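PDB 4RD8: uncharacterized protein from Legionella pneumophila subsp. pneumophila str. Philadelphia 1, which is of unknown function but belongs to the DUF5636 family and folds as a single, compact chain built of helices and loops without beta strands. Local coordinates for residues 29-34 with 147-152; 34-38 with 135-141; 84-88 with 154-158; 114-118 with 129-135; 13-17 with 177-183. The protein carries 3 engineered substitutions. All blocks are in the same frame, centred on the assembly; numbering follows the deposited sequence.

In the fold
Contacts 2 and 4 lie nearest the middle of the chain, both on helix 130-144 and sharing Trp135. Contact 2 is apolar helix-on-helix packing, whereas contact 4 adds a buried carboxylate at the start of that helix. Contact 1 shares helix 25-38 and Ile34 with contact 2 but lies farther out, where Lys33 and Gln29 grip Glu150 of a partly exposed turn and Lys33 also takes loop carbonyls. Contact 3, also partly exposed, relies on backbone groups and a sulfur over a ring; its Phe88 and Ile157 reach Trp135. Contact 5, far from the centre but buried, packs residues 13-17, near the start of the modelled chain, on helix 179-184 without a polar bond; its Cys179 meets Cys31 of helix 25-38.

Contact 1: 29-34 with 147-152; sequences QLCTKI and SFLENI
The Phe148 ring turns its edge to Lys33: the lysine carbonyl O lies in the ring plane, 3.3 Å from CE1, while Leu149 CD2 lies over one face. At the rim, CZ rests against Ile34 CG1 at 4.0 Å. The Gln29 amide and the Glu150 carboxylate stand with their planes 82° apart. Gln29 NE2 donates to Glu150 OE2 (3.1 Å) from above the carboxylate plane, in a nearly straight bond. Lys33 NZ reaches the same oxygen from the opposite face, on the anti side, a salt bridge of 2.7 Å. Successive bends along the Lys33 chain curl NZ back over the loop, where it also donates to Ser147 O (2.8 Å) and weakly to Phe148 O; a water joins it to Ser147 OG, which is bonded to Asp145. Beside these polar groups, Leu30 CD2 packs on Leu149 CB at 4.0 Å. The contact joins helix 25-38 to the loop between helices 130-144 and 157-162, whose residues 149-152 form a type I' beta turn.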
# COMPACT_ATOMS: atom_id res chain seq x y z
N GLN A 29 -4.55 -16.39 6.30
CA GLN A 29 -3.91 -16.85 5.07
C GLN A 29 -3.66 -15.68 4.12
O GLN A 29 -2.58 -15.57 3.53
CB GLN A 29 -4.75 -17.93 4.39
CG GLN A 29 -4.21 -18.38 3.02
CD GLN A 29 -2.87 -19.10 3.10
OE1 GLN A 29 -2.37 -19.42 4.18
NE2 GLN A 29 -2.27 -19.36 1.94
N LEU A 30 -4.64 -14.79 3.98
CA LEU A 30 -4.51 -13.63 3.11
C LEU A 30 -3.36 -12.73 3.57
O LEU A 30 -2.56 -12.27 2.75
CB LEU A 30 -5.82 -12.86 3.02
CG LEU A 30 -6.98 -13.59 2.30
CD1 LEU A 30 -8.26 -12.77 2.40
CD2 LEU A 30 -6.65 -13.87 0.84
N CYS A 31 -3.28 -12.48 4.88
CA CYS A 31 -2.20 -11.65 5.42
C CYS A 31 -0.84 -12.30 5.22
O CYS A 31 0.15 -11.62 4.95
CB CYS A 31 -2.41 -11.37 6.91
SG CYS A 31 -3.82 -10.30 7.27
N THR A 32 -0.79 -13.62 5.39
CA THR A 32 0.45 -14.35 5.25
C THR A 32 0.96 -14.25 3.82
O THR A 32 2.15 -14.05 3.59
CB THR A 32 0.25 -15.82 5.65
OG1 THR A 32 -0.16 -15.86 7.02
CG2 THR A 32 1.54 -16.60 5.48
N LYS A 33 0.05 -14.35 2.86
CA LYS A 33 0.42 -14.22 1.45
C LYS A 33 0.97 -12.82 1.15
O LYS A 33 1.99 -12.69 0.46
CB LYS A 33 -0.78 -14.56 0.55
CG LYS A 33 -1.24 -16.01 0.66
CD LYS A 33 -0.21 -16.98 0.12
CE LYS A 33 -0.15 -16.96 -1.40
NZ LYS A 33 -1.32 -17.66 -2.01
N ILE A 34 0.32 -11.80 1.69
CA ILE A 34 0.79 -10.41 1.52
C ILE A 34 2.17 -10.23 2.12
O ILE A 34 3.05 -9.64 1.49
CB ILE A 34 -0.21 -9.41 2.13
CG1 ILE A 34 -1.48 -9.39 1.27
CG2 ILE A 34 0.39 -8.02 2.22
CD1 ILE A 34 -2.59 -8.54 1.85
N SER A 147 -4.20 -16.58 -7.53
CA SER A 147 -3.84 -17.47 -6.43
C SER A 147 -3.14 -16.75 -5.28
O SER A 147 -3.12 -17.23 -4.16
CB SER A 147 -2.97 -18.64 -6.93
OG SER A 147 -1.67 -18.21 -7.29
N PHE A 148 -2.56 -15.60 -5.59
CA PHE A 148 -1.90 -14.78 -4.57
C PHE A 148 -2.84 -14.49 -3.41
O PHE A 148 -2.46 -14.64 -2.24
CB PHE A 148 -1.40 -13.48 -5.20
CG PHE A 148 -0.97 -12.44 -4.21
CD1 PHE A 148 -0.06 -12.74 -3.21
CD2 PHE A 148 -1.46 -11.14 -4.29
CE1 PHE A 148 0.34 -11.79 -2.30
CE2 PHE A 148 -1.05 -10.17 -3.38
CZ PHE A 148 -0.15 -10.50 -2.39
N LEU A 149 -4.06 -14.07 -3.71
CA LEU A 149 -5.03 -13.80 -2.65
C LEU A 149 -6.15 -14.84 -2.65
O LEU A 149 -7.31 -14.52 -2.39
CB LEU A 149 -5.58 -12.37 -2.73
CG LEU A 149 -4.53 -11.27 -2.55
CD1 LEU A 149 -5.16 -9.87 -2.54
CD2 LEU A 149 -3.71 -11.52 -1.27
N GLU A 150 -5.77 -16.08 -2.94
CA GLU A 150 -6.66 -17.23 -2.80
C GLU A 150 -7.93 -17.05 -3.62
O GLU A 150 -9.01 -17.53 -3.25
CB GLU A 150 -6.99 -17.48 -1.32
CG GLU A 150 -5.74 -17.47 -0.42
CD GLU A 150 -4.80 -18.63 -0.70
OE1 GLU A 150 -5.29 -19.76 -0.93
OE2 GLU A 150 -3.57 -18.41 -0.68
N ASN A 151 -7.79 -16.36 -4.75
CA ASN A 151 -8.87 -16.16 -5.71
C ASN A 151 -10.07 -15.39 -5.17
O ASN A 151 -11.21 -15.60 -5.63
CB ASN A 151 -9.32 -17.49 -6.32
CG ASN A 151 -9.94 -17.32 -7.69
OD1 ASN A 151 -9.69 -16.32 -8.37
ND2 ASN A 151 -10.77 -18.27 -8.09
N ILE A 152 -9.85 -14.52 -4.19
CA ILE A 152 -10.90 -13.60 -3.77
C ILE A 152 -11.12 -12.62 -4.93
O ILE A 152 -10.19 -12.38 -5.72
CB ILE A 152 -10.59 -12.83 -2.46
CG1 ILE A 152 -9.41 -11.88 -2.63
CG2 ILE A 152 -10.34 -13.80 -1.31
CD1 ILE A 152 -9.26 -10.90 -1.46
O HOH W 1 0.08 -17.92 -4.86

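Contact 2: 34-38 with 135-141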
# COMPACT_ATOMS: atom_id res chain seq x y z
N ILE A 34 0.32 -11.80 1.69
CA ILE A 34 0.79 -10.41 1.52
C ILE A 34 2.17 -10.23 2.12
O ILE A 34 3.05 -9.64 1.49
CB ILE A 34 -0.21 -9.41 2.13
CG1 ILE A 34 -1.48 -9.39 1.27
CG2 ILE A 34 0.39 -8.02 2.22
CD1 ILE A 34 -2.59 -8.54 1.85
N GLU A 35 2.37 -10.75 3.33
CA GLU A 35 3.65 -10.61 4.01
C GLU A 35 4.74 -11.28 3.19
O GLU A 35 5.83 -10.74 3.02
CB GLU A 35 3.58 -11.24 5.41
CG GLU A 35 4.77 -10.92 6.29
CD GLU A 35 4.83 -11.82 7.51
OE1 GLU A 35 4.52 -13.02 7.38
OE2 GLU A 35 5.18 -11.32 8.61
N ASN A 36 4.44 -12.46 2.66
CA ASN A 36 5.42 -13.22 1.91
C ASN A 36 5.75 -12.57 0.57
O ASN A 36 6.85 -12.73 0.06
CB ASN A 36 4.93 -14.66 1.70
CG ASN A 36 5.04 -15.50 2.95
OD1 ASN A 36 5.79 -15.17 3.88
ND2 ASN A 36 4.30 -16.61 2.99
N TYR A 37 4.78 -11.85 0.01
CA TYR A 37 4.95 -11.14 -1.25
C TYR A 37 5.83 -9.91 -1.05
O TYR A 37 6.84 -9.73 -1.73
CB TYR A 37 3.58 -10.77 -1.85
CG TYR A 37 3.65 -9.74 -2.97
CD1 TYR A 37 4.24 -10.05 -4.19
CD2 TYR A 37 3.14 -8.47 -2.79
CE1 TYR A 37 4.31 -9.11 -5.21
CE2 TYR A 37 3.21 -7.52 -3.80
CZ TYR A 37 3.79 -7.85 -5.00
OH TYR A 37 3.86 -6.91 -6.00
N LEU A 38 5.48 -9.07 -0.08
CA LEU A 38 6.24 -7.85 0.18
C LEU A 38 7.69 -8.08 0.62
O LEU A 38 8.55 -7.22 0.42
CB LEU A 38 5.51 -6.96 1.20
CG LEU A 38 4.14 -6.46 0.74
CD1 LEU A 38 3.46 -5.67 1.84
CD2 LEU A 38 4.23 -5.62 -0.54
N TRP A 135 -0.35 -0.90 -1.33
CA TRP A 135 -1.64 -1.49 -1.69
C TRP A 135 -1.81 -1.66 -3.19
O TRP A 135 -2.31 -2.69 -3.63
CB TRP A 135 -2.80 -0.75 -0.98
CG TRP A 135 -2.84 -1.22 0.43
CD1 TRP A 135 -2.29 -0.61 1.52
CD2 TRP A 135 -3.36 -2.48 0.89
NE1 TRP A 135 -2.47 -1.39 2.64
CE2 TRP A 135 -3.12 -2.54 2.27
CE3 TRP A 135 -4.01 -3.54 0.26
CZ2 TRP A 135 -3.53 -3.64 3.05
CZ3 TRP A 135 -4.41 -4.63 1.03
CH2 TRP A 135 -4.16 -4.67 2.41
N CYS A 136 -1.37 -0.69 -3.98
CA CYS A 136 -1.42 -0.87 -5.43
C CYS A 136 -0.60 -2.08 -5.87
O CYS A 136 -1.01 -2.79 -6.78
CB CYS A 136 -0.94 0.38 -6.19
SG CYS A 136 -2.05 1.78 -6.04
N LEU A 137 0.55 -2.32 -5.24
CA LEU A 137 1.38 -3.47 -5.62
C LEU A 137 0.65 -4.79 -5.31
O LEU A 137 0.64 -5.72 -6.12
CB LEU A 137 2.74 -3.42 -4.92
CG LEU A 137 3.62 -2.21 -5.29
CD1 LEU A 137 4.87 -2.18 -4.42
CD2 LEU A 137 4.01 -2.23 -6.78
N ILE A 138 0.06 -4.85 -4.12
CA ILE A 138 -0.77 -5.99 -3.71
C ILE A 138 -1.92 -6.24 -4.68
O ILE A 138 -2.15 -7.37 -5.11
CB ILE A 138 -1.31 -5.76 -2.30
CG1 ILE A 138 -0.18 -5.95 -1.29
CG2 ILE A 138 -2.45 -6.73 -1.97
CD1 ILE A 138 -0.44 -5.20 -0.00
N ILE A 139 -2.64 -5.17 -5.04
CA ILE A 139 -3.76 -5.28 -5.97
C ILE A 139 -3.31 -5.72 -7.36
O ILE A 139 -3.90 -6.61 -7.94
CB ILE A 139 -4.56 -3.97 -6.05
CG1 ILE A 139 -5.15 -3.64 -4.68
CG2 ILE A 139 -5.65 -4.04 -7.13
CD1 ILE A 139 -5.39 -2.14 -4.45
N LEU A 140 -2.27 -5.08 -7.89
CA LEU A 140 -1.71 -5.49 -9.19
C LEU A 140 -1.23 -6.94 -9.18
O LEU A 140 -1.39 -7.65 -10.16
CB LEU A 140 -0.58 -4.55 -9.63
CG LEU A 140 -0.99 -3.11 -9.94
CD1 LEU A 140 0.25 -2.24 -10.13
CD2 LEU A 140 -1.85 -3.05 -11.20
N LYS A 141 -0.62 -7.38 -8.08
CA LYS A 141 -0.19 -8.77 -7.99
C LYS A 141 -1.39 -9.71 -8.12
O LYS A 141 -1.36 -10.66 -8.90
CB LYS A 141 0.55 -9.03 -6.67
CG LYS A 141 1.02 -10.47 -6.48
CD LYS A 141 1.96 -10.93 -7.57
CE LYS A 141 2.57 -12.28 -7.22
NZ LYS A 141 3.57 -12.71 -8.23
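Tyr37 and Lys141 make the main side-chain overlap between these two helices. The aliphatic part of the lysine runs over one face of the phenol ring, a CH-pi contact in which CG lies 4.0 Å from the Tyr37 ring centroid and 21° off the ring normal. Lys141 CD follows, 3.8 Å from Tyr37 CE1, and CB sits as close to CZ. With CG opposite its own backbone N (chi1 166°), Tyr37 extends across to the backbone of Leu137 and Ile138, and its OH comes 3.8 Å from Leu137 CB. Farther along, Ile138 CD1 meets Ile34 CG2 at 3.7 Å, the two isoleucines crossing at about a right angle, and touches Leu38 CD1 at 4.3 Å. The other branch of Ile34 ends with CD1 at 4.2 Å from Trp135 CH2.

In the next shell, Tyr37 OH is hydrogen-bonded to Gln47 of helix 41-61, which fixes the far end of the ring. Phe148 meets the Tyr37 ring and also touches Lys141, while Tyr162 stands edge-to-face with Trp135. The axes of the two short segments stay 11.0 Å apart and run at 104°, nearly perpendicular: a buried crossing of helices 25-38 and 130-144 in the interior of a strand-free, mainly helical fold.

Contact 3: 84-88 with 154-158; sequences TEAGF and TSEIC
Cys158 lies over a face of Phe88, whose backbone N, bonded to Leu83 O, belongs to the Schellman motif that ends helix 69-85. The cysteine SG sits above the middle of the ring, 3.9 Å from the centroid and 12° off the normal, a sulfur-aromatic contact. Chi1 of -171° sets SG opposite the cysteine's backbone N and so turns it toward Phe88; CB makes a second, CH-pi approach to the same face, 3.9 Å from CD1. Ala86 CB lies at the edge of this ring, in its plane, and packs on Ile157 CB at 4.0 Å.

Gly87 is the C-prime residue of the motif, with positive phi (95°), and without a side chain it lets the two backbones run close: its CA is 3.6 Å from Ser155 O. Two other CA-H...O contacts join the segments, Ser155 CA to Glu85 O and Ala86 CA to Thr154 O. Ile157 also leans on Trp135 and Ile139 of helix 130-144, and Phe88 on Tyr162, which ties the junction to the interior. The hydrogen bond across the contact uses an amide in the first turn of helix 157-162: Cys158 N donates to Ala86 O at 2.9 Å, approaching almost in line with the carbonyl bond.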
# COMPACT_ATOMS: atom_id res chain seq x y z
N THR A 84 -9.63 1.99 -6.15
CA THR A 84 -11.07 1.91 -6.34
C THR A 84 -11.51 0.53 -6.86
O THR A 84 -12.50 -0.03 -6.38
CB THR A 84 -11.56 3.00 -7.29
OG1 THR A 84 -11.23 4.27 -6.71
CG2 THR A 84 -13.07 2.90 -7.47
N GLU A 85 -10.76 -0.00 -7.82
CA GLU A 85 -11.01 -1.34 -8.36
C GLU A 85 -11.03 -2.41 -7.27
O GLU A 85 -11.72 -3.42 -7.41
CB GLU A 85 -9.93 -1.72 -9.37
CG GLU A 85 -10.12 -1.18 -10.76
CD GLU A 85 -9.16 -1.81 -11.75
OE1 GLU A 85 -8.80 -3.00 -11.56
OE2 GLU A 85 -8.76 -1.12 -12.71
N ALA A 86 -10.26 -2.17 -6.21
CA ALA A 86 -10.13 -3.11 -5.10
C ALA A 86 -11.13 -2.85 -3.97
O ALA A 86 -11.06 -3.48 -2.91
CB ALA A 86 -8.71 -3.11 -4.54
N GLY A 87 -12.04 -1.90 -4.18
CA GLY A 87 -13.08 -1.64 -3.19
C GLY A 87 -12.78 -0.53 -2.20
O GLY A 87 -13.55 -0.31 -1.26
N PHE A 88 -11.67 0.18 -2.39
CA PHE A 88 -11.39 1.33 -1.53
C PHE A 88 -12.35 2.48 -1.84
O PHE A 88 -12.93 2.55 -2.93
CB PHE A 88 -9.95 1.81 -1.71
CG PHE A 88 -8.92 0.88 -1.11
CD1 PHE A 88 -8.60 -0.32 -1.72
CD2 PHE A 88 -8.28 1.22 0.07
CE1 PHE A 88 -7.65 -1.17 -1.16
CE2 PHE A 88 -7.33 0.39 0.63
CZ PHE A 88 -7.02 -0.82 0.00
N THR A 154 -11.18 -9.23 -6.89
CA THR A 154 -10.32 -8.07 -6.71
C THR A 154 -11.06 -6.96 -5.96
O THR A 154 -10.50 -6.31 -5.09
CB THR A 154 -9.81 -7.55 -8.08
OG1 THR A 154 -8.99 -8.57 -8.68
CG2 THR A 154 -8.99 -6.28 -7.90
N SER A 155 -12.34 -6.81 -6.27
CA SER A 155 -13.16 -5.75 -5.67
C SER A 155 -13.42 -5.98 -4.18
O SER A 155 -13.97 -5.10 -3.51
CB SER A 155 -14.49 -5.63 -6.42
OG SER A 155 -15.28 -6.79 -6.23
N GLU A 156 -13.04 -7.14 -3.66
CA GLU A 156 -13.25 -7.44 -2.23
C GLU A 156 -11.99 -7.36 -1.39
O GLU A 156 -12.01 -7.68 -0.21
CB GLU A 156 -13.95 -8.80 -2.05
CG GLU A 156 -15.34 -8.83 -2.69
CD GLU A 156 -16.07 -10.15 -2.51
OE1 GLU A 156 -15.51 -11.08 -1.89
OE2 GLU A 156 -17.22 -10.26 -3.00
N ILE A 157 -10.89 -6.91 -2.00
CA ILE A 157 -9.62 -6.80 -1.28
C ILE A 157 -9.76 -5.82 -0.11
O ILE A 157 -9.28 -6.09 1.00
CB ILE A 157 -8.48 -6.36 -2.22
CG1 ILE A 157 -8.05 -7.54 -3.10
CG2 ILE A 157 -7.28 -5.87 -1.43
CD1 ILE A 157 -7.14 -7.13 -4.25
N CYS A 158 -10.43 -4.70 -0.34
CA CYS A 158 -10.58 -3.70 0.73
C CYS A 158 -11.38 -4.27 1.91
O CYS A 158 -10.93 -4.24 3.06
CB CYS A 158 -11.24 -2.43 0.20
SG CYS A 158 -11.20 -1.08 1.40

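Contact 4: 114-118 with 129-135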
# COMPACT_ATOMS: atom_id res chain seq x y z
N PHE A 114 -11.09 3.96 3.67
CA PHE A 114 -10.35 5.09 3.09
C PHE A 114 -8.84 4.86 3.10
O PHE A 114 -8.28 4.39 4.10
CB PHE A 114 -10.64 6.38 3.87
CG PHE A 114 -12.06 6.86 3.73
CD1 PHE A 114 -12.43 7.68 2.67
CD2 PHE A 114 -13.02 6.49 4.66
CE1 PHE A 114 -13.73 8.13 2.54
CE2 PHE A 114 -14.34 6.94 4.52
CZ PHE A 114 -14.69 7.76 3.45
N MSE A 115 -8.19 5.21 1.99
CA MSE A 115 -6.73 5.32 1.95
C MSE A 115 -6.35 6.75 2.31
O MSE A 115 -7.02 7.69 1.89
CB MSE A 115 -6.21 5.01 0.53
CG MSE A 115 -4.70 5.23 0.36
SE MSE A 115 -3.60 4.14 1.51
CE MSE A 115 -4.34 2.41 1.04
N LEU A 116 -5.30 6.90 3.11
CA LEU A 116 -4.82 8.23 3.47
C LEU A 116 -3.37 8.43 3.09
O LEU A 116 -2.63 7.46 2.89
CB LEU A 116 -4.97 8.42 4.98
CG LEU A 116 -6.42 8.36 5.48
CD1 LEU A 116 -6.74 6.99 6.00
CD2 LEU A 116 -6.65 9.41 6.55
N LYS A 117 -2.95 9.69 3.02
CA LYS A 117 -1.55 10.05 2.92
C LYS A 117 -0.79 9.42 4.09
O LYS A 117 -1.35 9.29 5.18
CB LYS A 117 -1.41 11.57 3.01
CG LYS A 117 -1.00 12.25 1.74
CD LYS A 117 -0.84 13.74 2.00
CE LYS A 117 -0.44 14.49 0.75
NZ LYS A 117 -0.12 15.91 1.06
N ASP A 118 0.47 9.06 3.85
CA ASP A 118 1.31 8.46 4.89
C ASP A 118 1.34 9.36 6.13
O ASP A 118 1.29 8.88 7.27
CB ASP A 118 2.76 8.28 4.41
CG ASP A 118 2.90 7.26 3.27
OD1 ASP A 118 1.93 6.54 2.96
OD2 ASP A 118 4.01 7.18 2.69
N LEU A 129 2.96 8.87 -0.44
CA LEU A 129 1.91 7.93 -0.81
C LEU A 129 2.43 6.50 -0.80
O LEU A 129 1.97 5.67 -1.58
CB LEU A 129 1.39 8.23 -2.22
CG LEU A 129 0.86 9.64 -2.49
CD1 LEU A 129 0.48 9.79 -3.95
CD2 LEU A 129 -0.32 9.94 -1.60
N THR A 130 3.40 6.22 0.07
CA THR A 130 4.03 4.90 0.03
C THR A 130 3.05 3.79 0.43
O THR A 130 3.06 2.72 -0.17
CB THR A 130 5.32 4.83 0.87
OG1 THR A 130 6.22 5.85 0.43
CG2 THR A 130 5.99 3.47 0.69
N HIS A 131 2.21 4.02 1.44
CA HIS A 131 1.23 3.00 1.81
C HIS A 131 0.24 2.77 0.68
O HIS A 131 -0.14 1.64 0.40
CB HIS A 131 0.50 3.38 3.10
CG HIS A 131 1.34 3.30 4.33
ND1 HIS A 131 2.22 2.27 4.58
CD2 HIS A 131 1.42 4.13 5.41
CE1 HIS A 131 2.81 2.46 5.75
NE2 HIS A 131 2.35 3.58 6.26
N ALA A 132 -0.17 3.85 0.01
CA ALA A 132 -1.04 3.72 -1.16
C ALA A 132 -0.37 2.86 -2.22
O ALA A 132 -1.02 2.01 -2.83
CB ALA A 132 -1.40 5.10 -1.72
N ILE A 133 0.92 3.08 -2.43
CA ILE A 133 1.68 2.29 -3.39
C ILE A 133 1.80 0.81 -2.98
O ILE A 133 1.67 -0.07 -3.83
CB ILE A 133 3.07 2.91 -3.69
CG1 ILE A 133 2.88 4.24 -4.43
CG2 ILE A 133 3.91 1.98 -4.53
CD1 ILE A 133 4.16 5.03 -4.61
N GLN A 134 2.04 0.54 -1.69
CA GLN A 134 2.06 -0.84 -1.21
C GLN A 134 0.77 -1.56 -1.60
O GLN A 134 0.81 -2.67 -2.13
CB GLN A 134 2.23 -0.91 0.31
CG GLN A 134 3.66 -0.67 0.77
CD GLN A 134 3.73 -0.32 2.24
OE1 GLN A 134 2.87 0.40 2.76
NE2 GLN A 134 4.75 -0.82 2.92
N TRP A 135 -0.35 -0.90 -1.33
CA TRP A 135 -1.64 -1.49 -1.69
C TRP A 135 -1.81 -1.66 -3.19
O TRP A 135 -2.31 -2.69 -3.63
CB TRP A 135 -2.80 -0.75 -0.98
CG TRP A 135 -2.84 -1.22 0.43
CD1 TRP A 135 -2.29 -0.61 1.52
CD2 TRP A 135 -3.36 -2.48 0.89
NE1 TRP A 135 -2.47 -1.39 2.64
CE2 TRP A 135 -3.12 -2.54 2.27
CE3 TRP A 135 -4.01 -3.54 0.26
CZ2 TRP A 135 -3.53 -3.64 3.05
CZ3 TRP A 135 -4.41 -4.63 1.03
CH2 TRP A 135 -4.16 -4.67 2.41
O HOH W 2 -0.31 6.50 1.38
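A buried carboxylate meets the start of a helix here: Asp118, in the loop after helix 103-111, faces Thr130 and His131, the first residues of helix 130-144. Each oxygen takes one amide on its syn side: OD1 from His131 N at 3.0 Å, nearly straight (168°), and OD2 from Thr130 N at 2.9 Å, more bent (143°). Leu129 holds the N-cap position, but the bonds to these first amides come from Asp118, eleven residues earlier in the chain, and the positive end of the helix dipole probably favours its charge. A water extends the pattern by donating to Asp118 OD1 (2.7 Å) and Leu116 O and accepting from Ala132 N. The His131 ring is fixed in turn by ND1 donating to Gln134 OE1 at 2.7 Å. Selenomethionine Met115, bent at chi2 and chi3, lays SE 3.7 Å from Ala132 CA and brings CE to Trp135 CD1, also at 3.7 Å. Lys117 CG touches Leu129 CD2, while its NZ is bonded to Asn98.

Contact 5: 13-17 with 177-183; sequences IKRAL and FTCWDVL
A capping box opens helix 179-184, and Ala16, at the end of the 3-10 turn 13-16, presses its methyl group against that opening. Ala16 CB lies 3.5 Å from Phe177 O and equally far from Cys179 N, so it covers the backbone where the chain enters the helix. The box lies within the helical partner: Asp181 N donates to Thr178 OG1 (3.1 Å), and Thr178 N donates to Asp181 OD2, which it meets from above the carboxylate plane.

The rest of the contact is made by branched side chains and a sulfur. Leu17 CD2 touches Cys179 SG at 4.1 Å and comes about as near to its CB, lying alongside the CB-SG bond. SG stands opposite the cysteine's backbone N (chi1 -162°), which directs it to the side of Ile13, whose CG2 is 4.4 Å away. Ile13 CG1 faces the next turn of the helix, 4.1 Å from Val182 CG1 and 4.3 Å from Leu183 CD2.

Ile13 also packs on Thr32 and Glu35 of helix 25-38, placing residues 13-17, near the start of the modelled chain, between two helices. Backbone bonds of Ala16 to Asn172 and of Cys179 to Ser170 hold the two segments to a common loop. Between the segments themselves the contact is van der Waals in kind, with no polar bond, so their mutual fit probably rests on shape.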
# COMPACT_ATOMS: atom_id res chain seq x y z
N ILE A 13 2.08 -13.48 12.00
CA ILE A 13 0.97 -12.54 11.88
C ILE A 13 -0.06 -12.72 13.01
O ILE A 13 -0.64 -11.74 13.49
CB ILE A 13 0.27 -12.73 10.49
CG1 ILE A 13 0.94 -11.88 9.43
CG2 ILE A 13 -1.22 -12.43 10.54
CD1 ILE A 13 1.53 -12.70 8.32
N LYS A 14 -0.26 -13.96 13.43
CA LYS A 14 -1.22 -14.28 14.49
C LYS A 14 -0.89 -13.59 15.81
O LYS A 14 -1.77 -13.39 16.64
CB LYS A 14 -1.33 -15.79 14.68
CG LYS A 14 -1.78 -16.54 13.44
CD LYS A 14 -2.03 -18.02 13.73
CE LYS A 14 -3.24 -18.22 14.63
NZ LYS A 14 -3.70 -19.64 14.66
N ARG A 15 0.38 -13.25 16.02
CA ARG A 15 0.77 -12.55 17.25
C ARG A 15 0.04 -11.21 17.39
O ARG A 15 -0.18 -10.74 18.50
CB ARG A 15 2.27 -12.30 17.28
CG ARG A 15 3.13 -13.56 17.32
CD ARG A 15 4.60 -13.16 17.34
NE ARG A 15 5.50 -14.23 16.90
CZ ARG A 15 6.74 -14.02 16.48
NH1 ARG A 15 7.23 -12.79 16.43
NH2 ARG A 15 7.49 -15.04 16.09
N ALA A 16 -0.31 -10.61 16.25
CA ALA A 16 -0.96 -9.30 16.25
C ALA A 16 -2.47 -9.40 16.31
O ALA A 16 -3.17 -8.38 16.31
CB ALA A 16 -0.55 -8.49 15.01
N LEU A 17 -2.99 -10.62 16.35
CA LEU A 17 -4.44 -10.83 16.24
C LEU A 17 -5.08 -11.31 17.54
O LEU A 17 -4.46 -12.01 18.34
CB LEU A 17 -4.77 -11.82 15.12
CG LEU A 17 -4.24 -11.46 13.72
CD1 LEU A 17 -4.65 -12.50 12.69
CD2 LEU A 17 -4.70 -10.06 13.28
N PHE A 177 3.48 -4.83 17.87
CA PHE A 177 3.14 -4.45 16.51
C PHE A 177 1.71 -4.83 16.18
O PHE A 177 1.24 -5.90 16.58
CB PHE A 177 4.11 -5.13 15.53
CG PHE A 177 5.55 -4.95 15.89
CD1 PHE A 177 6.22 -3.78 15.58
CD2 PHE A 177 6.23 -5.95 16.58
CE1 PHE A 177 7.55 -3.61 15.94
CE2 PHE A 177 7.56 -5.78 16.94
CZ PHE A 177 8.22 -4.61 16.61
N THR A 178 1.01 -3.96 15.45
CA THR A 178 -0.32 -4.27 14.95
C THR A 178 -0.18 -5.03 13.64
O THR A 178 0.92 -5.09 13.08
CB THR A 178 -1.15 -3.00 14.68
OG1 THR A 178 -0.52 -2.22 13.64
CG2 THR A 178 -1.26 -2.15 15.94
N CYS A 179 -1.27 -5.62 13.17
CA CYS A 179 -1.23 -6.32 11.88
C CYS A 179 -0.88 -5.33 10.77
O CYS A 179 -0.18 -5.67 9.81
CB CYS A 179 -2.58 -6.99 11.60
SG CYS A 179 -2.52 -8.28 10.31
N TRP A 180 -1.39 -4.11 10.89
CA TRP A 180 -1.00 -3.03 9.97
C TRP A 180 0.53 -2.91 9.96
O TRP A 180 1.14 -2.95 8.89
CB TRP A 180 -1.65 -1.72 10.41
CG TRP A 180 -1.13 -0.49 9.71
CD1 TRP A 180 0.02 0.20 10.00
CD2 TRP A 180 -1.76 0.21 8.64
NE1 TRP A 180 0.14 1.28 9.16
CE2 TRP A 180 -0.94 1.31 8.31
CE3 TRP A 180 -2.94 0.01 7.91
CZ2 TRP A 180 -1.26 2.22 7.29
CZ3 TRP A 180 -3.26 0.91 6.90
CH2 TRP A 180 -2.42 2.00 6.60
N ASP A 181 1.13 -2.77 11.13
CA ASP A 181 2.59 -2.73 11.25
C ASP A 181 3.30 -3.92 10.59
O ASP A 181 4.27 -3.74 9.84
CB ASP A 181 3.01 -2.70 12.72
CG ASP A 181 2.61 -1.43 13.44
OD1 ASP A 181 2.27 -0.42 12.78
OD2 ASP A 181 2.68 -1.42 14.70
N VAL A 182 2.85 -5.13 10.91
CA VAL A 182 3.54 -6.34 10.46
C VAL A 182 3.53 -6.48 8.94
O VAL A 182 4.48 -7.02 8.34
CB VAL A 182 2.94 -7.60 11.13
CG1 VAL A 182 3.48 -8.87 10.51
CG2 VAL A 182 3.25 -7.59 12.62
N LEU A 183 2.47 -5.97 8.32
CA LEU A 183 2.32 -6.09 6.88
C LEU A 183 2.99 -4.96 6.10
O LEU A 183 3.73 -5.22 5.17
CB LEU A 183 0.84 -6.15 6.49
CG LEU A 183 0.14 -7.42 6.95
CD1 LEU A 183 -1.26 -7.49 6.35
CD2 LEU A 183 0.95 -8.67 6.59